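Local coordinates for protein cycloalternan-forming enzyme (Listeria monocytogenes serovar 1/2a, PDB 5F7U) that is a multidomain glycoside hydrolase family 31 protein with a TIM-barrel core and a C-terminal carbohydrate-binding module, and carries glycans and magnesium ions in several sites, at residues 939-944 / 979-984; 1042-1047 / 1054-1059. The protein carries 1 engineered substitution. All blocks are in the same frame, centred on the assembly; numbering follows the deposited sequence.

Interaction 1 of 2, residues 939-944 / 979-984; sequences APYEAE and DIDAVD. With MG (magnesium ion), chain G.
Tyr941 reaches from the short strand 941-942 to strand 975-981, and its ring makes nearly all of the contact. The CB bond already heads for the partner strand, and CG, anti to the carbonyl carbon (chi1 -70°), carries the ring on in that direction. Next along the side chain, CG and CD2 lie under CG1 of Ile980, Tyr941 CD2 being 3.9 Å from it. That CG1 sits over the centre of one ring face, only 11° off the normal, a CH-pi contact, while CG2 of Ile980 lies near CZ and CE1. Tyr941 CE2 packs obliquely on the carbonyl O of Asp979 at 3.3 Å. At the tip, Tyr941 OH accepts a hydrogen bond from the backbone N of Asp981 (3.1 Å, N-H...O 156°). A water in the ring plane, 2.6 Å from Tyr941 OH, donates to Asp981 O, so the hydroxyl is tied directly and through water to one residue. Beyond the tyrosine, Glu942 gives OE1 to magnesium and Glu944 both oxygens, Glu944 OE2 the longer at 2.6 Å; Thr961, Gly964 and Asp1057 complete the shell. The arrangement is that of a family 6 beta-sandwich carbohydrate-binding module, a tyrosine bridging its two sheets and a magnesium site built partly on the residues that follow.

Interaction 2 of 2, residues 1042-1047 / 1054-1059; sequences VVFDFE and INFDHV. With MG (magnesium ion), chain G; GLC (alpha-D-glucopyranose), chain D.
Phe1044 and Phe1056 meet edge to face. The CE2-CZ edge of Phe1056 is directed at the face of Phe1044, with CZ 3.6 Å above the plane and over the ring centre; the centroids are 4.8 Å apart and the planes inclined at 60°. With CG anti to the backbone N (chi1 -176°), Phe1056 brings this edge to that face, whereas Phe1044 has CG anti to the carbonyl carbon. Apolar packing continues the contact at the far end of the Phe1044 ring, where CG1 of Val1059 approaches Phe1044 CZ at 3.8 Å, the two side chains coming from opposite directions. Met991 and Val993 add to the packing around Phe1044.

Polar and metal interactions belong to the neighbouring residues of strand 1054-1062. Asn1055 uses both ends of its amide on alpha-D-glucopyranose: OD1 accepts from O4 at 2.7 Å, and ND2 donates to O3 at 2.8 Å with an angle of 162°. Gly968 N also donates to that OD1. Asp1057 binds magnesium through OD1 at 2.2 Å and forms a salt bridge through OD2 with Arg994. Asp1057 and His1058 together lie opposite Arg994 of strand 987-996, a classic beta bulge. The amide and carboxylate thus contribute to the sugar and metal sites, while the join between the sheets is itself wholly apolar, made of two rings and a methyl group.

Overall arrangement
Interaction 1 closes before interaction 2 opens along the chain, and they lie about 13 Å apart, centre to centre, in the C-terminal carbohydrate-binding module, well away from the centre of the chain. Each spans the same two antiparallel sheets: strands 941-942 and 1054-1062 are neighbours in one, strands 975-981 and 1039-1045 in the other. The first pair is joined by probable backbone hydrogen bonds, Tyr941 N to Val1059 O and Ala943 N to Asp1057 O. Both contacts also reach one magnesium ion, with ligands from 939-944 and 1054-1059. Backbone pairing and the shared metal thus tie strand 941-942 to strand 1054-1062, the last of the chain, while the side chains join the two sheets.

Interaction 1 of 2, residues 939-944 / 979-984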
# COMPACT_ATOMS: atom_id res chain seq x y z
N ALA A 939 -32.11 4.15 12.92
CA ALA A 939 -32.69 2.95 12.32
C ALA A 939 -32.89 1.84 13.35
O ALA A 939 -32.17 1.81 14.36
CB ALA A 939 -31.83 2.46 11.17
N PRO A 940 -33.85 0.92 13.12
CA PRO A 940 -34.10 -0.10 14.14
C PRO A 940 -32.91 -1.03 14.34
O PRO A 940 -32.08 -1.21 13.43
CB PRO A 940 -35.27 -0.91 13.55
CG PRO A 940 -35.94 0.02 12.60
CD PRO A 940 -34.82 0.82 12.01
N TYR A 941 -32.83 -1.58 15.56
CA TYR A 941 -31.97 -2.73 15.86
C TYR A 941 -32.83 -3.98 15.65
O TYR A 941 -33.75 -4.25 16.43
CB TYR A 941 -31.52 -2.65 17.33
CG TYR A 941 -30.54 -1.53 17.60
CD1 TYR A 941 -30.98 -0.21 17.80
CD2 TYR A 941 -29.16 -1.79 17.63
CE1 TYR A 941 -30.07 0.82 18.04
CE2 TYR A 941 -28.25 -0.78 17.88
CZ TYR A 941 -28.71 0.53 18.06
OH TYR A 941 -27.77 1.52 18.30
N GLU A 942 -32.53 -4.73 14.60
CA GLU A 942 -33.37 -5.86 14.21
C GLU A 942 -33.17 -7.03 15.16
O GLU A 942 -32.02 -7.43 15.47
CB GLU A 942 -33.09 -6.29 12.76
CG GLU A 942 -33.47 -5.24 11.71
CD GLU A 942 -34.94 -4.87 11.72
OE1 GLU A 942 -35.81 -5.67 12.18
OE2 GLU A 942 -35.25 -3.76 11.22
N ALA A 943 -34.29 -7.58 15.65
CA ALA A 943 -34.23 -8.70 16.58
C ALA A 943 -33.55 -9.92 15.94
O ALA A 943 -32.82 -10.66 16.61
CB ALA A 943 -35.62 -9.06 17.10
N GLU A 944 -33.76 -10.10 14.63
CA GLU A 944 -33.19 -11.23 13.88
C GLU A 944 -31.65 -11.15 13.76
O GLU A 944 -31.00 -12.17 13.44
CB GLU A 944 -33.87 -11.36 12.50
CG GLU A 944 -33.76 -10.14 11.59
CD GLU A 944 -34.93 -9.15 11.66
OE1 GLU A 944 -35.59 -8.94 12.71
OE2 GLU A 944 -35.18 -8.52 10.63
N ASP A 979 -26.86 -5.24 21.19
CA ASP A 979 -25.76 -4.33 21.48
C ASP A 979 -26.25 -2.98 21.02
O ASP A 979 -26.39 -2.74 19.81
CB ASP A 979 -24.52 -4.74 20.68
CG ASP A 979 -24.01 -6.14 21.03
OD1 ASP A 979 -23.72 -6.39 22.21
OD2 ASP A 979 -23.87 -6.97 20.10
N ILE A 980 -26.55 -2.08 21.96
CA ILE A 980 -27.24 -0.85 21.60
C ILE A 980 -26.46 0.40 21.97
O ILE A 980 -25.93 0.51 23.07
CB ILE A 980 -28.67 -0.80 22.21
CG1 ILE A 980 -29.54 -1.82 21.47
CG2 ILE A 980 -29.27 0.61 22.12
CD1 ILE A 980 -30.91 -2.05 22.06
N ASP A 981 -26.37 1.33 21.01
CA ASP A 981 -25.78 2.63 21.30
C ASP A 981 -26.78 3.66 21.80
O ASP A 981 -27.95 3.66 21.39
CB ASP A 981 -25.08 3.17 20.05
CG ASP A 981 -23.75 2.50 19.80
OD1 ASP A 981 -23.03 2.21 20.80
OD2 ASP A 981 -23.43 2.25 18.61
N ALA A 982 -26.32 4.53 22.70
CA ALA A 982 -27.03 5.76 23.01
C ALA A 982 -26.97 6.68 21.79
O ALA A 982 -25.91 6.81 21.16
CB ALA A 982 -26.40 6.43 24.22
N VAL A 983 -28.10 7.30 21.44
CA VAL A 983 -28.14 8.14 20.23
C VAL A 983 -27.33 9.43 20.43
O VAL A 983 -26.62 9.85 19.52
CB VAL A 983 -29.60 8.44 19.78
CG1 VAL A 983 -29.62 9.31 18.52
CG2 VAL A 983 -30.37 7.15 19.54
N ASP A 984 -27.43 10.02 21.63
CA ASP A 984 -26.83 11.32 21.99
C ASP A 984 -26.22 11.31 23.38
O ASP A 984 -26.55 12.16 24.22
CB ASP A 984 -27.92 12.40 22.01
CG ASP A 984 -28.26 12.91 20.66
OD1 ASP A 984 -27.40 13.55 20.02
OD2 ASP A 984 -29.41 12.69 20.23
MG MG G . -37.10 -7.46 11.98
O HOH W 1 -28.76 3.94 18.72

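Interaction 2 of 2, residues 1042-1047 / 1054-1059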
# COMPACT_ATOMS: atom_id res chain seq x y z
N VAL A 1042 -28.40 -4.97 26.08
CA VAL A 1042 -29.86 -5.00 26.26
C VAL A 1042 -30.35 -6.42 26.01
O VAL A 1042 -30.31 -6.90 24.88
CB VAL A 1042 -30.57 -3.97 25.35
CG1 VAL A 1042 -32.09 -4.03 25.50
CG2 VAL A 1042 -30.06 -2.56 25.63
N VAL A 1043 -30.79 -7.08 27.08
CA VAL A 1043 -31.19 -8.49 27.02
C VAL A 1043 -32.68 -8.63 27.27
O VAL A 1043 -33.18 -8.23 28.33
CB VAL A 1043 -30.41 -9.38 28.04
CG1 VAL A 1043 -30.75 -10.85 27.82
CG2 VAL A 1043 -28.90 -9.16 27.96
N PHE A 1044 -33.38 -9.19 26.30
CA PHE A 1044 -34.77 -9.61 26.50
C PHE A 1044 -34.75 -11.09 26.86
O PHE A 1044 -34.08 -11.89 26.20
CB PHE A 1044 -35.57 -9.38 25.22
CG PHE A 1044 -35.83 -7.94 24.91
CD1 PHE A 1044 -34.84 -7.13 24.35
CD2 PHE A 1044 -37.09 -7.39 25.15
CE1 PHE A 1044 -35.09 -5.79 24.07
CE2 PHE A 1044 -37.35 -6.05 24.87
CZ PHE A 1044 -36.35 -5.25 24.32
N ASP A 1045 -35.47 -11.43 27.92
CA ASP A 1045 -35.55 -12.77 28.49
C ASP A 1045 -37.00 -13.22 28.59
O ASP A 1045 -37.89 -12.39 28.78
CB ASP A 1045 -35.02 -12.74 29.92
CG ASP A 1045 -33.70 -13.42 30.07
OD1 ASP A 1045 -32.89 -13.44 29.10
OD2 ASP A 1045 -33.44 -13.95 31.17
N PHE A 1046 -37.23 -14.53 28.51
CA PHE A 1046 -38.49 -15.10 28.98
C PHE A 1046 -38.17 -15.82 30.27
O PHE A 1046 -37.48 -16.83 30.27
CB PHE A 1046 -39.09 -16.06 27.95
CG PHE A 1046 -40.47 -16.57 28.30
CD1 PHE A 1046 -40.64 -17.57 29.27
CD2 PHE A 1046 -41.59 -16.07 27.66
CE1 PHE A 1046 -41.90 -18.05 29.59
CE2 PHE A 1046 -42.87 -16.54 27.98
CZ PHE A 1046 -43.02 -17.53 28.94
N GLU A 1047 -38.65 -15.28 31.38
CA GLU A 1047 -38.38 -15.89 32.67
C GLU A 1047 -39.61 -16.58 33.23
O GLU A 1047 -40.66 -16.62 32.57
CB GLU A 1047 -37.79 -14.86 33.63
CG GLU A 1047 -36.41 -14.46 33.16
CD GLU A 1047 -35.69 -13.52 34.09
OE1 GLU A 1047 -34.60 -13.06 33.67
OE2 GLU A 1047 -36.18 -13.23 35.20
N ILE A 1054 -44.74 -14.36 21.49
CA ILE A 1054 -44.72 -13.13 20.69
C ILE A 1054 -43.85 -13.36 19.46
O ILE A 1054 -43.02 -14.28 19.44
CB ILE A 1054 -44.17 -11.89 21.48
CG1 ILE A 1054 -42.64 -11.97 21.72
CG2 ILE A 1054 -44.92 -11.69 22.78
CD1 ILE A 1054 -42.02 -10.68 22.23
N ASN A 1055 -44.06 -12.56 18.42
CA ASN A 1055 -43.07 -12.40 17.37
C ASN A 1055 -42.41 -11.06 17.58
O ASN A 1055 -43.09 -10.06 17.78
CB ASN A 1055 -43.69 -12.53 15.98
CG ASN A 1055 -44.20 -13.94 15.72
OD1 ASN A 1055 -43.67 -14.91 16.27
ND2 ASN A 1055 -45.24 -14.05 14.89
N PHE A 1056 -41.08 -11.05 17.58
CA PHE A 1056 -40.31 -9.88 18.01
C PHE A 1056 -39.56 -9.31 16.80
O PHE A 1056 -38.61 -9.92 16.31
CB PHE A 1056 -39.40 -10.33 19.16
CG PHE A 1056 -38.58 -9.23 19.83
CD1 PHE A 1056 -38.84 -7.86 19.64
CD2 PHE A 1056 -37.57 -9.60 20.72
CE1 PHE A 1056 -38.06 -6.89 20.29
CE2 PHE A 1056 -36.79 -8.64 21.37
CZ PHE A 1056 -37.04 -7.29 21.17
N ASP A 1057 -40.01 -8.16 16.31
CA ASP A 1057 -39.48 -7.57 15.07
C ASP A 1057 -38.15 -6.83 15.26
O ASP A 1057 -37.15 -7.13 14.60
CB ASP A 1057 -40.51 -6.63 14.43
CG ASP A 1057 -40.07 -6.14 13.05
OD1 ASP A 1057 -39.12 -6.71 12.44
OD2 ASP A 1057 -40.68 -5.15 12.60
N HIS A 1058 -38.16 -5.83 16.13
CA HIS A 1058 -37.03 -4.91 16.29
C HIS A 1058 -37.22 -4.05 17.52
O HIS A 1058 -38.30 -4.04 18.10
CB HIS A 1058 -36.87 -4.00 15.04
CG HIS A 1058 -37.93 -2.94 14.86
ND1 HIS A 1058 -38.50 -2.67 13.63
CD2 HIS A 1058 -38.48 -2.05 15.73
CE1 HIS A 1058 -39.35 -1.67 13.75
NE2 HIS A 1058 -39.37 -1.28 15.01
N VAL A 1059 -36.15 -3.34 17.90
CA VAL A 1059 -36.26 -2.21 18.82
C VAL A 1059 -35.77 -0.92 18.17
O VAL A 1059 -34.87 -0.95 17.31
CB VAL A 1059 -35.56 -2.46 20.20
CG1 VAL A 1059 -36.15 -3.68 20.91
CG2 VAL A 1059 -34.06 -2.59 20.05
MG MG G . -37.10 -7.46 11.98
C1 GLC D . -48.48 -18.84 15.66
C2 GLC D . -47.83 -17.79 14.75
C3 GLC D . -46.32 -17.69 14.98
C4 GLC D . -45.99 -17.47 16.46
C5 GLC D . -46.63 -18.60 17.27
C6 GLC D . -46.38 -18.50 18.76
O1 GLC D . -48.17 -20.18 15.23
O2 GLC D . -48.07 -18.10 13.37
O3 GLC D . -45.78 -16.66 14.16
O4 GLC D . -44.56 -17.45 16.65
O5 GLC D . -48.06 -18.63 17.03
O6 GLC D . -47.00 -19.64 19.36